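Local coordinates for uncharacterized protein (Leishmania infantum, PDB 4TYZ) that is of unknown function but, through a C-terminal GRAM domain, may bind and transfer sterols, at residues V5-F10 and L44-S48. Residues are numbered along the deposited sequence; the frame is centred on the assembly and turned at random. Where two conformers were deposited one is given.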
loop_
_atom_site.group_PDB
_atom_site.type_symbol
_atom_site.label_atom_id
_atom_site.label_comp_id
_atom_site.label_asym_id
_atom_site.label_seq_id
_atom_site.Cartn_x
_atom_site.Cartn_y
_atom_site.Cartn_z
ATOM N N VAL A 5 7.617 3.958 12.251
ATOM C CA VAL A 5 7.275 2.618 11.780
ATOM C C VAL A 5 7.968 2.355 10.447
ATOM O O VAL A 5 8.562 1.293 10.238
ATOM C CB VAL A 5 5.755 2.431 11.627
ATOM C CG1 VAL A 5 5.444 1.033 11.091
ATOM C CG2 VAL A 5 5.066 2.656 12.961
ATOM N N PHE A 6 7.910 3.336 9.548
ATOM C CA PHE A 6 8.541 3.181 8.247
ATOM C C PHE A 6 10.047 2.973 8.370
ATOM O O PHE A 6 10.611 2.095 7.709
ATOM C CB PHE A 6 8.269 4.394 7.355
ATOM C CG PHE A 6 8.800 4.233 5.965
ATOM C CD1 PHE A 6 8.171 3.382 5.078
ATOM C CD2 PHE A 6 9.933 4.907 5.549
ATOM C CE1 PHE A 6 8.667 3.198 3.780
ATOM C CE2 PHE A 6 10.421 4.741 4.257
ATOM C CZ PHE A 6 9.782 3.876 3.369
ATOM N N ARG A 7 10.692 3.785 9.201
ATOM C CA ARG A 7 12.144 3.738 9.290
ATOM C C ARG A 7 12.637 2.471 9.972
ATOM O O ARG A 7 13.729 1.995 9.678
ATOM C CB ARG A 7 12.678 4.969 10.023
ATOM C CG ARG A 7 12.326 6.283 9.335
ATOM C CD ARG A 7 12.853 6.313 7.908
ATOM N NE ARG A 7 12.446 7.539 7.224
ATOM C CZ ARG A 7 12.508 7.723 5.908
ATOM N NH1 ARG A 7 12.959 6.755 5.111
ATOM N NH2 ARG A 7 12.118 8.878 5.390
ATOM N N LYS A 8 11.838 1.927 10.878
ATOM C CA LYS A 8 12.165 0.646 11.485
ATOM C C LYS A 8 11.987 -0.504 10.483
ATOM O O LYS A 8 12.800 -1.439 10.438
ATOM C CB LYS A 8 11.301 0.404 12.730
ATOM C CG LYS A 8 11.629 -0.886 13.475
ATOM C CD LYS A 8 11.010 -0.899 14.863
ATOM C CE LYS A 8 9.497 -0.791 14.799
ATOM N NZ LYS A 8 8.883 -2.001 14.186
ATOM N N SER A 9 10.935 -0.429 9.671
ATOM C CA SER A 9 10.535 -1.561 8.847
ATOM C C SER A 9 11.287 -1.678 7.535
ATOM O O SER A 9 11.429 -2.774 6.991
ATOM C CB SER A 9 9.037 -1.484 8.557
ATOM O OG SER A 9 8.302 -1.654 9.761
ATOM N N PHE A 10 11.764 -0.550 7.029
ATOM C CA PHE A 10 12.347 -0.517 5.691
ATOM C C PHE A 10 13.679 0.228 5.683
ATOM O O PHE A 10 13.797 1.284 5.064
ATOM C CB PHE A 10 11.379 0.140 4.695
ATOM C CG PHE A 10 10.030 -0.530 4.633
ATOM C CD1 PHE A 10 9.862 -1.703 3.911
ATOM C CD2 PHE A 10 8.952 -0.020 5.349
ATOM C CE1 PHE A 10 8.616 -2.341 3.878
ATOM C CE2 PHE A 10 7.718 -0.662 5.320
ATOM C CZ PHE A 10 7.557 -1.815 4.574
ATOM N N LEU A 44 6.160 1.570 -3.066
ATOM C CA LEU A 44 4.887 1.359 -2.414
ATOM C C LEU A 44 5.112 0.315 -1.339
ATOM O O LEU A 44 5.518 -0.803 -1.641
ATOM C CB LEU A 44 3.840 0.885 -3.416
ATOM C CG LEU A 44 2.522 0.583 -2.723
ATOM C CD1 LEU A 44 2.022 1.842 -2.055
ATOM C CD2 LEU A 44 1.507 0.031 -3.717
ATOM N N CYS A 45 4.872 0.680 -0.082
ATOM C CA CYS A 45 5.184 -0.223 1.030
ATOM C C CYS A 45 4.002 -0.409 1.956
ATOM O O CYS A 45 3.148 0.464 2.072
ATOM C CB CYS A 45 6.356 0.302 1.863
ATOM S SG CYS A 45 7.790 0.762 0.879
ATOM N N PHE A 46 3.987 -1.544 2.636
ATOM C CA PHE A 46 2.976 -1.802 3.654
ATOM C C PHE A 46 3.629 -2.454 4.852
ATOM O O PHE A 46 4.436 -3.361 4.684
ATOM C CB PHE A 46 1.860 -2.706 3.111
ATOM C CG PHE A 46 0.837 -3.076 4.147
ATOM C CD1 PHE A 46 -0.291 -2.294 4.327
ATOM C CD2 PHE A 46 1.018 -4.192 4.956
ATOM C CE1 PHE A 46 -1.236 -2.623 5.301
ATOM C CE2 PHE A 46 0.091 -4.528 5.934
ATOM C CZ PHE A 46 -1.048 -3.752 6.101
ATOM N N GLN A 47 3.280 -1.992 6.053
ATOM C CA GLN A 47 3.679 -2.664 7.291
ATOM C C GLN A 47 2.461 -2.936 8.160
ATOM O O GLN A 47 1.673 -2.031 8.424
ATOM C CB GLN A 47 4.699 -1.819 8.069
ATOM C CG GLN A 47 5.046 -2.367 9.468
ATOM C CD GLN A 47 5.693 -3.735 9.413
ATOM O OE1 GLN A 47 6.722 -3.920 8.760
ATOM N NE2 GLN A 47 5.100 -4.702 10.104
ATOM N N SER A 48 2.320 -4.179 8.621
ATOM C CA SER A 48 1.271 -4.538 9.568
ATOM C C SER A 48 1.497 -3.844 10.909
ATOM O O SER A 48 2.627 -3.746 11.390
ATOM C CB SER A 48 1.234 -6.054 9.777
ATOM O OG SER A 48 1.004 -6.738 8.565
#
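Helix segment 5-9, part of the N-terminal helix 2-9, crosses strand segment 44-48 at 96°, against one face of the antiparallel sheet of this GRAM domain, of the PH clan. Alternation along the strand turns C45 and Q47 toward the helix and L44, F46 and S48 away. F10, the first residue to leave helical geometry, adopts the m rotamer and lays its ring over C45: C45 CB lies 4.0 Å from the F10 ring centroid in a CH-pi contact, and the m rotamer of C45 sets its SG 4.3 Å from that centroid, almost on the ring normal. C45 SG also meets the ring edge of F6, 3.9 Å from F6 CE1. Beside this apolar patch, Q47 (t, then p) packs its CG against V5 CG1 (3.8 Å) and brings its OE1 to 2.9 Å from S9 OG. Q47 NE2 donates to S48 O (2.9 Å), orienting the amide. The chemistry thus divides into an apolar part, one thiol shared by two aromatic rings, and a polar Ser-Gln part whose amide is already held by its own strand.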